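Local coordinates for disulfide isomerase DsbG N-terminal domain-containing protein (Helicobacter pylori, PDB 3TDG) that probably acts as a periplasmic thiol-disulfide oxidoreductase of the DsbG type, using a thioredoxin fold with a Cys-x-x-Cys motif, at residues V183-V188 and K255-L260; N125-E130 and F249-I254; A133-E138 and L196-M201; V154-C159 and V188-K193. One frame throughout, in Å; residues are numbered along the deposited sequence.

Interaction 1 (V183-V188 and K255-L260)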
loop_
_atom_site.group_PDB
_atom_site.type_symbol
_atom_site.label_atom_id
_atom_site.label_comp_id
_atom_site.label_asym_id
_atom_site.label_seq_id
_atom_site.Cartn_x
_atom_site.Cartn_y
_atom_site.Cartn_z
ATOM N N VAL A 183 3.437 8.627 29.427
ATOM C CA VAL A 183 2.268 8.120 28.725
ATOM C C VAL A 183 1.400 7.224 29.618
ATOM O O VAL A 183 1.873 6.699 30.638
ATOM C CB VAL A 183 2.664 7.339 27.461
ATOM C CG1 VAL A 183 3.336 8.282 26.437
ATOM C CG2 VAL A 183 3.602 6.150 27.823
ATOM N N GLY A 184 0.147 7.051 29.212
ATOM C CA GLY A 184 -0.778 6.134 29.872
ATOM C C GLY A 184 -0.938 4.883 29.031
ATOM O O GLY A 184 -2.034 4.586 28.592
ATOM N N TRP A 185 0.158 4.146 28.820
ATOM C CA TRP A 185 0.237 3.107 27.777
ATOM C C TRP A 185 -0.111 1.692 28.260
ATOM O O TRP A 185 -0.747 0.911 27.529
ATOM C CB TRP A 185 1.643 3.186 27.144
ATOM C CG TRP A 185 2.228 2.019 26.280
ATOM C CD1 TRP A 185 3.406 1.347 26.515
ATOM C CD2 TRP A 185 1.730 1.503 25.038
ATOM N NE1 TRP A 185 3.647 0.419 25.521
ATOM C CE2 TRP A 185 2.632 0.488 24.608
ATOM C CE3 TRP A 185 0.594 1.762 24.270
ATOM C CZ2 TRP A 185 2.436 -0.240 23.431
ATOM C CZ3 TRP A 185 0.399 1.033 23.112
ATOM C CH2 TRP A 185 1.311 0.047 22.703
ATOM N N LEU A 186 0.283 1.364 29.489
ATOM C CA LEU A 186 0.204 -0.038 29.927
ATOM C C LEU A 186 -1.129 -0.463 30.561
ATOM O O LEU A 186 -1.409 -1.647 30.667
ATOM C CB LEU A 186 1.407 -0.421 30.796
ATOM C CG LEU A 186 2.755 -0.394 30.054
ATOM C CD1 LEU A 186 3.882 -0.713 31.014
ATOM C CD2 LEU A 186 2.773 -1.352 28.859
ATOM N N GLY A 187 -1.960 0.504 30.937
ATOM C CA GLY A 187 -3.280 0.221 31.519
ATOM C C GLY A 187 -3.890 1.443 32.179
ATOM O O GLY A 187 -3.440 2.563 31.968
ATOM N N VAL A 188 -4.917 1.223 32.991
ATOM C CA VAL A 188 -5.689 2.310 33.594
ATOM C C VAL A 188 -4.868 3.120 34.604
ATOM O O VAL A 188 -4.911 4.348 34.613
ATOM C CB VAL A 188 -6.991 1.763 34.262
ATOM C CG1 VAL A 188 -7.651 2.828 35.131
ATOM C CG2 VAL A 188 -7.960 1.263 33.201
ATOM N N LYS A 255 7.145 0.953 19.680
ATOM C CA LYS A 255 6.450 -0.276 20.038
ATOM C C LYS A 255 6.483 -0.579 21.551
ATOM O O LYS A 255 5.836 -1.517 22.000
ATOM C CB LYS A 255 7.038 -1.459 19.259
ATOM C CG LYS A 255 7.101 -1.261 17.742
ATOM C CD LYS A 255 7.465 -2.558 16.993
ATOM C CE LYS A 255 6.326 -3.596 17.007
ATOM N NZ LYS A 255 4.997 -3.005 16.649
ATOM N N GLY A 256 7.234 0.203 22.324
ATOM C CA GLY A 256 7.327 -0.030 23.767
ATOM C C GLY A 256 8.102 1.022 24.525
ATOM O O GLY A 256 8.624 1.987 23.944
ATOM N N VAL A 257 8.181 0.830 25.836
ATOM C CA VAL A 257 8.817 1.800 26.720
ATOM C C VAL A 257 9.802 1.076 27.651
ATOM O O VAL A 257 9.679 -0.121 27.844
ATOM C CB VAL A 257 7.773 2.573 27.555
ATOM C CG1 VAL A 257 6.817 3.402 26.644
ATOM C CG2 VAL A 257 6.974 1.620 28.457
ATOM N N PRO A 258 10.790 1.795 28.217
ATOM C CA PRO A 258 11.129 3.190 27.924
ATOM C C PRO A 258 11.717 3.300 26.513
ATOM O O PRO A 258 12.529 2.464 26.114
ATOM C CB PRO A 258 12.186 3.534 28.979
ATOM C CG PRO A 258 12.737 2.208 29.438
ATOM C CD PRO A 258 11.641 1.209 29.269
ATOM N N PHE A 259 11.284 4.304 25.763
ATOM C CA PHE A 259 11.816 4.571 24.435
ATOM C C PHE A 259 12.639 5.860 24.499
ATOM O O PHE A 259 12.116 6.927 24.845
ATOM C CB PHE A 259 10.662 4.692 23.443
ATOM C CG PHE A 259 11.089 4.919 22.020
ATOM C CD1 PHE A 259 11.151 3.852 21.129
ATOM C CD2 PHE A 259 11.400 6.198 21.563
ATOM C CE1 PHE A 259 11.543 4.043 19.800
ATOM C CE2 PHE A 259 11.790 6.411 20.239
ATOM C CZ PHE A 259 11.866 5.330 19.353
ATOM N N LEU A 260 13.930 5.767 24.192
ATOM C CA LEU A 260 14.770 6.957 24.157
ATOM C C LEU A 260 15.068 7.367 22.711
ATOM O O LEU A 260 15.255 6.511 21.833
ATOM C CB LEU A 260 16.055 6.748 24.947
ATOM C CG LEU A 260 15.999 6.784 26.475
ATOM C CD1 LEU A 260 15.107 5.680 27.061
ATOM C CD2 LEU A 260 17.414 6.667 27.041
#

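Interaction 2 (N125-E130 and F249-I254)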
loop_
_atom_site.group_PDB
_atom_site.type_symbol
_atom_site.label_atom_id
_atom_site.label_comp_id
_atom_site.label_asym_id
_atom_site.label_seq_id
_atom_site.Cartn_x
_atom_site.Cartn_y
_atom_site.Cartn_z
ATOM N N ASN A 125 10.493 12.183 14.521
ATOM C CA ASN A 125 10.378 13.636 14.591
ATOM C C ASN A 125 8.944 14.129 14.496
ATOM O O ASN A 125 8.552 15.007 15.256
ATOM C CB ASN A 125 11.191 14.300 13.491
ATOM C CG ASN A 125 12.661 14.196 13.722
ATOM O OD1 ASN A 125 13.110 13.674 14.735
ATOM N ND2 ASN A 125 13.438 14.703 12.775
ATOM N N ALA A 126 8.165 13.575 13.571
ATOM C CA ALA A 126 6.760 13.956 13.439
ATOM C C ALA A 126 5.917 13.536 14.654
ATOM O O ALA A 126 5.037 14.287 15.096
ATOM C CB ALA A 126 6.168 13.401 12.179
ATOM N N ILE A 127 6.173 12.335 15.181
ATOM C CA ILE A 127 5.511 11.908 16.418
ATOM C C ILE A 127 5.762 12.911 17.543
ATOM O O ILE A 127 4.815 13.388 18.154
ATOM C CB ILE A 127 5.892 10.470 16.844
ATOM C CG1 ILE A 127 5.213 9.471 15.901
ATOM C CG2 ILE A 127 5.481 10.212 18.323
ATOM C CD1 ILE A 127 5.814 8.078 15.954
ATOM N N PHE A 128 7.022 13.251 17.782
ATOM C CA PHE A 128 7.365 14.168 18.852
ATOM C C PHE A 128 6.927 15.624 18.652
ATOM O O PHE A 128 6.697 16.335 19.636
ATOM C CB PHE A 128 8.844 14.062 19.195
ATOM C CG PHE A 128 9.197 12.742 19.792
ATOM C CD1 PHE A 128 8.729 12.402 21.059
ATOM C CD2 PHE A 128 9.937 11.807 19.071
ATOM C CE1 PHE A 128 9.011 11.164 21.618
ATOM C CE2 PHE A 128 10.224 10.560 19.617
ATOM C CZ PHE A 128 9.760 10.238 20.895
ATOM N N ASN A 129 6.815 16.047 17.390
ATOM C CA ASN A 129 6.332 17.388 17.049
ATOM C C ASN A 129 4.831 17.510 17.183
ATOM O O ASN A 129 4.311 18.602 17.311
ATOM C CB ASN A 129 6.746 17.777 15.620
ATOM C CG ASN A 129 8.238 17.979 15.484
ATOM O OD1 ASN A 129 8.915 18.411 16.429
ATOM N ND2 ASN A 129 8.771 17.655 14.311
ATOM N N GLU A 130 4.137 16.380 17.137
ATOM C CA GLU A 130 2.684 16.351 17.235
ATOM C C GLU A 130 2.157 16.290 18.691
ATOM O O GLU A 130 0.951 16.459 18.923
ATOM C CB GLU A 130 2.178 15.182 16.393
ATOM C CG GLU A 130 0.758 14.672 16.636
ATOM C CD GLU A 130 0.481 13.381 15.849
ATOM O OE1 GLU A 130 1.056 12.309 16.187
ATOM O OE2 GLU A 130 -0.303 13.436 14.875
ATOM N N PHE A 249 1.729 5.916 19.889
ATOM C CA PHE A 249 1.868 4.478 19.633
ATOM C C PHE A 249 1.111 3.965 18.400
ATOM O O PHE A 249 1.233 2.796 18.041
ATOM C CB PHE A 249 1.473 3.659 20.880
ATOM C CG PHE A 249 2.408 3.853 22.045
ATOM C CD1 PHE A 249 3.599 3.129 22.133
ATOM C CD2 PHE A 249 2.112 4.775 23.042
ATOM C CE1 PHE A 249 4.467 3.322 23.212
ATOM C CE2 PHE A 249 2.983 4.986 24.121
ATOM C CZ PHE A 249 4.160 4.265 24.206
ATOM N N GLU A 250 0.355 4.848 17.757
ATOM C CA GLU A 250 -0.501 4.521 16.611
ATOM C C GLU A 250 0.183 3.811 15.442
ATOM O O GLU A 250 -0.309 2.809 14.962
ATOM C CB GLU A 250 -1.099 5.815 16.074
ATOM C CG GLU A 250 -2.487 5.671 15.556
ATOM C CD GLU A 250 -3.217 6.994 15.582
ATOM O OE1 GLU A 250 -2.663 7.996 15.065
ATOM O OE2 GLU A 250 -4.337 7.025 16.144
ATOM N N SER A 251 1.301 4.354 14.976
ATOM C CA SER A 251 1.940 3.893 13.742
ATOM C C SER A 251 2.727 2.606 13.951
ATOM O O SER A 251 2.983 1.856 13.005
ATOM C CB SER A 251 2.887 4.964 13.237
ATOM O OG SER A 251 3.898 5.194 14.207
ATOM N N GLY A 252 3.135 2.354 15.190
ATOM C CA GLY A 252 3.927 1.167 15.476
ATOM C C GLY A 252 5.384 1.412 15.188
ATOM O O GLY A 252 6.183 0.484 15.176
ATOM N N VAL A 253 5.727 2.673 14.949
ATOM C CA VAL A 253 7.122 3.092 14.872
ATOM C C VAL A 253 7.759 3.063 16.268
ATOM O O VAL A 253 8.971 2.852 16.407
ATOM C CB VAL A 253 7.233 4.484 14.241
ATOM C CG1 VAL A 253 8.613 5.095 14.468
ATOM C CG2 VAL A 253 6.917 4.408 12.730
ATOM N N ILE A 254 6.941 3.314 17.288
ATOM C CA ILE A 254 7.351 3.156 18.689
ATOM C C ILE A 254 6.490 2.014 19.218
ATOM O O ILE A 254 5.257 2.082 19.170
ATOM C CB ILE A 254 7.117 4.447 19.526
ATOM C CG1 ILE A 254 7.897 5.629 18.929
ATOM C CG2 ILE A 254 7.472 4.217 21.007
ATOM C CD1 ILE A 254 7.777 6.965 19.703
#

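Interaction 3 (A133-E138 and L196-M201). With FMT (formic acid), chain C.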
loop_
_atom_site.group_PDB
_atom_site.type_symbol
_atom_site.label_atom_id
_atom_site.label_comp_id
_atom_site.label_asym_id
_atom_site.label_seq_id
_atom_site.Cartn_x
_atom_site.Cartn_y
_atom_site.Cartn_z
ATOM N N ALA A 133 2.244 20.946 23.220
ATOM C CA ALA A 133 3.449 21.674 23.624
ATOM C C ALA A 133 3.730 21.698 25.125
ATOM O O ALA A 133 4.892 21.826 25.547
ATOM C CB ALA A 133 3.397 23.084 23.073
ATOM N N ASP A 134 2.677 21.605 25.935
ATOM C CA ASP A 134 2.842 21.584 27.387
ATOM C C ASP A 134 2.982 20.149 27.947
ATOM O O ASP A 134 3.191 19.973 29.140
ATOM C CB ASP A 134 1.655 22.291 28.065
ATOM C CG ASP A 134 0.322 21.660 27.721
ATOM O OD1 ASP A 134 -0.574 21.658 28.589
ATOM O OD2 ASP A 134 0.153 21.139 26.599
ATOM N N TYR A 135 2.855 19.141 27.084
ATOM C CA TYR A 135 2.757 17.761 27.543
ATOM C C TYR A 135 4.105 17.222 28.069
ATOM O O TYR A 135 4.170 16.664 29.190
ATOM C CB TYR A 135 2.157 16.863 26.459
ATOM C CG TYR A 135 1.723 15.518 26.995
ATOM C CD1 TYR A 135 0.399 15.301 27.386
ATOM C CD2 TYR A 135 2.636 14.472 27.138
ATOM C CE1 TYR A 135 -0.010 14.100 27.890
ATOM C CE2 TYR A 135 2.242 13.242 27.658
ATOM C CZ TYR A 135 0.917 13.064 28.028
ATOM O OH TYR A 135 0.488 11.858 28.525
ATOM N N ALA A 136 5.174 17.405 27.287
ATOM C CA ALA A 136 6.496 16.896 27.676
ATOM C C ALA A 136 7.009 17.675 28.847
ATOM O O ALA A 136 6.733 18.874 28.953
ATOM C CB ALA A 136 7.505 16.992 26.513
ATOM N N ILE A 137 7.768 16.998 29.713
ATOM C CA ILE A 137 8.411 17.637 30.839
ATOM C C ILE A 137 9.849 17.857 30.454
ATOM O O ILE A 137 10.642 16.903 30.412
ATOM C CB ILE A 137 8.379 16.767 32.107
ATOM C CG1 ILE A 137 6.940 16.448 32.494
ATOM C CG2 ILE A 137 9.148 17.449 33.255
ATOM C CD1 ILE A 137 6.798 15.157 33.236
ATOM N N GLU A 138 10.189 19.107 30.171
ATOM C CA GLU A 138 11.534 19.440 29.731
ATOM C C GLU A 138 12.425 19.829 30.912
ATOM O O GLU A 138 12.142 20.783 31.635
ATOM C CB GLU A 138 11.496 20.545 28.663
ATOM C CG GLU A 138 12.871 20.833 28.068
ATOM C CD GLU A 138 12.843 21.779 26.880
ATOM O OE1 GLU A 138 12.167 21.496 25.864
ATOM O OE2 GLU A 138 13.540 22.802 26.951
ATOM N N LEU A 196 -2.142 12.706 36.635
ATOM C CA LEU A 196 -1.721 13.368 37.866
ATOM C C LEU A 196 -0.398 14.070 37.658
ATOM O O LEU A 196 -0.169 15.170 38.174
ATOM C CB LEU A 196 -1.585 12.326 39.006
ATOM C CG LEU A 196 -2.863 11.613 39.496
ATOM C CD1 LEU A 196 -2.557 10.406 40.442
ATOM C CD2 LEU A 196 -3.820 12.580 40.188
ATOM N N ILE A 197 0.495 13.429 36.906
ATOM C CA ILE A 197 1.753 14.058 36.554
ATOM C C ILE A 197 1.523 15.349 35.735
ATOM O O ILE A 197 2.173 16.363 35.994
ATOM C CB ILE A 197 2.767 13.055 35.878
ATOM C CG1 ILE A 197 3.446 12.180 36.950
ATOM C CG2 ILE A 197 3.885 13.816 35.118
ATOM C CD1 ILE A 197 3.950 10.819 36.456
ATOM N N GLN A 198 0.615 15.309 34.763
ATOM C CA GLN A 198 0.295 16.500 33.947
ATOM C C GLN A 198 -0.236 17.609 34.875
ATOM O O GLN A 198 0.174 18.768 34.776
ATOM C CB GLN A 198 -0.768 16.179 32.879
ATOM C CG GLN A 198 -0.255 15.419 31.647
ATOM C CD GLN A 198 0.861 16.163 30.959
ATOM O OE1 GLN A 198 0.713 17.328 30.625
ATOM N NE2 GLN A 198 2.004 15.514 30.796
ATOM N N GLU A 199 -1.156 17.241 35.767
ATOM C CA GLU A 199 -1.754 18.224 36.693
ATOM C C GLU A 199 -0.701 18.810 37.606
ATOM O O GLU A 199 -0.617 20.012 37.773
ATOM C CB GLU A 199 -2.876 17.574 37.501
ATOM C CG GLU A 199 -3.541 18.476 38.552
ATOM C CD GLU A 199 -4.738 17.776 39.192
ATOM O OE1 GLU A 199 -4.536 16.775 39.911
ATOM O OE2 GLU A 199 -5.888 18.196 38.937
ATOM N N GLU A 200 0.138 17.944 38.165
ATOM C CA GLU A 200 1.144 18.384 39.105
ATOM C C GLU A 200 2.245 19.224 38.434
ATOM O O GLU A 200 2.750 20.175 39.045
ATOM C CB GLU A 200 1.694 17.164 39.865
ATOM C CG GLU A 200 2.751 17.473 40.890
ATOM C CD GLU A 200 2.294 17.241 42.332
ATOM O OE1 GLU A 200 2.089 16.058 42.717
ATOM O OE2 GLU A 200 2.151 18.250 43.073
ATOM N N MET A 201 2.611 18.893 37.185
ATOM C CA MET A 201 3.589 19.700 36.434
ATOM C C MET A 201 3.073 21.108 36.089
ATOM O O MET A 201 3.832 22.060 36.138
ATOM C CB MET A 201 4.048 18.994 35.142
ATOM C CG MET A 201 5.072 17.867 35.376
ATOM S SD MET A 201 6.543 18.386 36.322
ATOM C CE MET A 201 7.030 16.787 36.970
HETATM C C FMT C . 8.964 21.548 32.214
HETATM O O1 FMT C . 8.358 22.209 33.075
HETATM O O2 FMT C . 8.425 20.974 31.260
HETATM O O HOH W 1 -1.406 18.715 29.938
#

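Interaction 4 (V154-C159 and V188-K193)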
loop_
_atom_site.group_PDB
_atom_site.type_symbol
_atom_site.label_atom_id
_atom_site.label_comp_id
_atom_site.label_asym_id
_atom_site.label_seq_id
_atom_site.Cartn_x
_atom_site.Cartn_y
_atom_site.Cartn_z
ATOM N N VAL A 154 10.214 8.361 26.233
ATOM C CA VAL A 154 8.812 7.953 26.348
ATOM C C VAL A 154 8.757 6.911 27.468
ATOM O O VAL A 154 9.503 5.932 27.441
ATOM C CB VAL A 154 8.243 7.422 25.039
ATOM C CG1 VAL A 154 6.748 7.039 25.192
ATOM C CG2 VAL A 154 8.419 8.466 23.912
ATOM N N SER A 155 7.908 7.166 28.463
ATOM C CA SER A 155 7.971 6.479 29.743
ATOM C C SER A 155 6.567 6.298 30.351
ATOM O O SER A 155 5.744 7.224 30.317
ATOM C CB SER A 155 8.856 7.264 30.703
ATOM O OG SER A 155 8.983 6.609 31.969
ATOM N N ASP A 156 6.317 5.102 30.887
ATOM C CA ASP A 156 5.051 4.755 31.525
ATOM C C ASP A 156 5.316 4.657 33.032
ATOM O O ASP A 156 6.264 4.004 33.452
ATOM C CB ASP A 156 4.531 3.432 30.959
ATOM C CG ASP A 156 3.109 3.098 31.422
ATOM O OD1 ASP A 156 2.202 3.123 30.561
ATOM O OD2 ASP A 156 2.896 2.807 32.635
ATOM N N PRO A 157 4.494 5.336 33.852
ATOM C CA PRO A 157 4.732 5.348 35.295
ATOM C C PRO A 157 4.383 4.034 36.040
ATOM O O PRO A 157 4.668 3.939 37.236
ATOM C CB PRO A 157 3.874 6.523 35.790
ATOM C CG PRO A 157 2.845 6.753 34.741
ATOM C CD PRO A 157 3.243 6.027 33.480
ATOM N N MET A 158 3.786 3.056 35.354
ATOM C CA MET A 158 3.521 1.725 35.932
ATOM C C MET A 158 4.478 0.656 35.387
ATOM O O MET A 158 4.200 -0.534 35.450
ATOM C CB MET A 158 2.060 1.286 35.703
ATOM C CG MET A 158 0.982 2.100 36.472
ATOM S SD MET A 158 1.213 2.292 38.263
ATOM C CE MET A 158 0.613 0.700 38.862
ATOM N N CYS A 159 5.611 1.077 34.839
ATOM C CA CYS A 159 6.492 0.141 34.183
ATOM C C CYS A 159 7.790 0.071 34.974
ATOM O O CYS A 159 8.462 1.084 35.131
ATOM C CB CYS A 159 6.722 0.593 32.736
ATOM S SG CYS A 159 8.041 -0.230 31.823
ATOM N N VAL A 188 -4.917 1.223 32.991
ATOM C CA VAL A 188 -5.689 2.310 33.594
ATOM C C VAL A 188 -4.868 3.120 34.604
ATOM O O VAL A 188 -4.911 4.348 34.613
ATOM C CB VAL A 188 -6.991 1.763 34.262
ATOM C CG1 VAL A 188 -7.651 2.828 35.131
ATOM C CG2 VAL A 188 -7.960 1.263 33.201
ATOM N N ASN A 189 -4.133 2.426 35.459
ATOM C CA ASN A 189 -3.302 3.095 36.459
ATOM C C ASN A 189 -2.188 3.955 35.839
ATOM O O ASN A 189 -1.812 4.986 36.409
ATOM C CB ASN A 189 -2.734 2.077 37.449
ATOM C CG ASN A 189 -3.794 1.550 38.427
ATOM O OD1 ASN A 189 -4.767 2.242 38.747
ATOM N ND2 ASN A 189 -3.602 0.316 38.900
ATOM N N SER A 190 -1.690 3.529 34.674
ATOM C CA SER A 190 -0.713 4.302 33.894
ATOM C C SER A 190 -1.334 5.648 33.485
ATOM O O SER A 190 -0.793 6.714 33.790
ATOM C CB SER A 190 -0.294 3.526 32.634
ATOM O OG SER A 190 0.376 2.312 32.946
ATOM N N ALA A 191 -2.495 5.578 32.835
ATOM C CA ALA A 191 -3.213 6.770 32.387
ATOM C C ALA A 191 -3.495 7.727 33.555
ATOM O O ALA A 191 -3.255 8.942 33.468
ATOM C CB ALA A 191 -4.507 6.364 31.660
ATOM N N LYS A 192 -3.955 7.164 34.666
ATOM C CA LYS A 192 -4.253 7.945 35.857
ATOM C C LYS A 192 -3.017 8.612 36.439
ATOM O O LYS A 192 -3.036 9.787 36.783
ATOM C CB LYS A 192 -4.926 7.036 36.892
ATOM C CG LYS A 192 -5.366 7.733 38.141
ATOM C CD LYS A 192 -6.488 6.938 38.841
ATOM C CE LYS A 192 -6.551 7.300 40.328
ATOM N NZ LYS A 192 -6.399 8.783 40.580
ATOM N N LYS A 193 -1.929 7.867 36.558
ATOM C CA LYS A 193 -0.687 8.466 37.008
ATOM C C LYS A 193 -0.171 9.516 36.022
ATOM O O LYS A 193 0.274 10.578 36.426
ATOM C CB LYS A 193 0.365 7.382 37.272
ATOM C CG LYS A 193 0.149 6.643 38.611
ATOM C CD LYS A 193 1.414 5.938 39.078
ATOM C CE LYS A 193 1.191 5.211 40.446
ATOM N NZ LYS A 193 2.464 4.618 40.936
HETATM O O HOH W 2 4.549 3.117 39.805
#

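Interaction 1 (V183-V188 and K255-L260)
Trp185 reaches across the contact toward Val257 and the backbone of Lys255 and Gly256; Trp185 and Val257 carry a small surface contact that has no hydrogen bond across it. From the CB of Trp185, the first torsion puts CG anti to the backbone N (chi1 163°), and the indole runs from there toward the 255-257 backbone. CD1, on the pyrrole part, lies 4.0 Å from Val257 CG1 and 4.1 Å from Val257 CG2, so it meets both branches of the valine almost equally. NE1 follows, 4.1 Å from Gly256 CA, and on the six-membered part CZ2 comes to 3.9 Å from Lys255 O. All three neighbours lie obliquely to the ring system, and the Trp185 and Val257 side chains themselves run past each other at a slant.

Val257 stands directly before Pro258, and the peptide bond joining them is cis. This is the cis-proline loop of the thioredoxin fold; the side chain of Val257 touches both Cys159 and Cys162, consistent with the Cys-x-x-Cys site of thioredoxin-fold proteins, against which this loop lies. Deeper in, Val183 CG2 adds a looser contact, 4.4 Å from Val257 CG1. Phe249 stacks on the Trp185 ring and also packs against Val183 and Val257. The backbone N atoms of Trp185 and Leu186 both donate to Asp156 OD1.

Interaction 2 (N125-E130 and F249-I254)
Ile127 overlaps the turn formed by Ser251, Val253 and Ile254 with both of its branches. It sits near the C-terminal end of the long helix 98-129, which in DsbG-like proteins links the N-terminal domain to the thioredoxin domain; the contact therefore fastens the end of this linker helix to the loop that follows helix 235-249. CG1 is anti to the carbonyl carbon, and the second torsion extends the chain (chi2 163°), which carries CD1 out to the turn. There the methyl lies 3.9 Å from Ser251 OG and 4.2 Å from Val253 CB, a van der Waals approach to both. The other branch, CG2, faces the tip of Ile254, with Ile254 CD1 4.2 Å away.

Gly252, the first residue to leave helical geometry, has a positive phi (83°) and turns the chain so that Val253 and Ile254 come round toward helix 98-129. Val253 and Ile254 also touch Leu124, about one helical turn before Ile127 and Phe128, while Ile248 packs on both Ile127 and Ile254. The contact is largely apolar, with the Ser251 hydroxyl as its one polar atom; no hydrogen bond passes between the segments. Phe128, whose ring stacks with that of Tyr152 in the central sheet, reaches the same methyl of Ile254 as Ile127 CG2 does. Its side chain and that of Ile254 run obliquely to each other, with Phe128 CZ 4.0 Å from Ile254 CD1.

Interaction 3 (A133-E138 and L196-M201)
Gln198 NE2 donates to the backbone O of Tyr135 across 2.9 Å, in a nearly straight bond (N-H...O 166°) that arrives in the carbonyl plane on a lone pair. The bond ties helix 188-206 to the loop leading into strand 137-139, an outer strand of the mixed sheet of the thioredoxin-fold domain. A bend at chi2 (-57°) turns CD of Gln198 back against the tyrosine. There the amide lies over one face of the Tyr135 ring, the two planes only 6° apart, and NE2 sits 3.6 Å above the ring, over its centre. The same amide is thus used twice: its N-H in plane to a carbonyl, its flat surface as a stacking partner. Both together probably fix its rotation.

The other end of the amide is held by a water, which donates to Gln198 OE1 at 2.6 Å and, weakly, to Asp134 OD1. The second carboxylate oxygen of Asp134 forms a salt bridge with Lys240, and Tyr135 OH reaches Val182 O in the neighbouring strand. Beyond Ile137, a formic acid molecule, probably from the crystallisation liquor, accepts from Glu138 N and is also bonded to Lys214 and Arg205.

The rest of the contact is apolar, around Ile137, which points toward the helix and crosses both Ile197 and Met201 at about a right angle. Its CD1 meets Ile197 CG2 at 3.7 Å. Its CG1 lies 3.7 Å from Met201 CG, and its CG2 is 4.1 Å from Met201 SD.

Interaction 4 (V154-C159 and V188-K193)
Asp156 and Ser190 are joined by a short hydrogen bond, Ser190 OG to Asp156 OD2, 2.6 Å long, that enters on the syn lone pair of the carboxylate oxygen. In Asp156, CG is anti to the backbone N (chi1 -172°), beside the carbonyl carbon, and the second torsion then turns OD2 to Ser190 OG. The anti lone pair of the same OD2 takes a second bond, 2.9 Å from Met158 N, which closes an Asx turn, so two donors grip one oxygen.

Asp156 to Cys159 form a type I beta turn that leads from strand 150-155 to the start of helix 160-167. Cys159 occupies the N-cap position and its side chain caps a backbone N of the helix, consistent with the Cys-x-x-Cys site of thioredoxin-fold proteins. Helix 188-206 also packs against the turn through Asn189 and Lys193.

Met158 CG stands anti to its carbonyl carbon (chi1 -68°), which sets it 3.5 Å from Ser190 N and 3.8 Å from Asn189 CB. The chain then folds at chi2 (-52°) and again at chi3. Met158 CB lies 3.4 Å from Ser190 OG, and SD comes to 3.6 Å from Lys193 CE. Lys193, by contrast, is extended beyond CG and crosses the methionine at about a right angle. Its CB meets Pro157 CG at 3.6 Å, the two side chains sliding past in opposite directions, while its NZ bonds to Ile221 O and, through a water 2.8 Å from NZ, to Pro157 O.

Overall arrangement
Interactions 1 and 4 are the closest pair, their centres about 7 Å apart, and together they flank the Cys-x-x-Cys region: the cis-proline loop of interaction 1 meets the turn of interaction 4 that carries Cys159. Asp156 belongs to interaction 4 yet reaches the 183-188 loop of interaction 1, where Leu186 N lies 2.8 Å from its OD1. The centres of interactions 1 and 2 lie about 13 Å apart, and Phe249 joins the two, its CG 3.6 Å from Trp185 CE3, so the loop after helix 235-249 is tied to the contact beside the presumed redox site. Helix 188-206 carries interactions 3 and 4, centres about 13 Å apart, while the centres of interactions 2 and 3 lie about 18 Å apart.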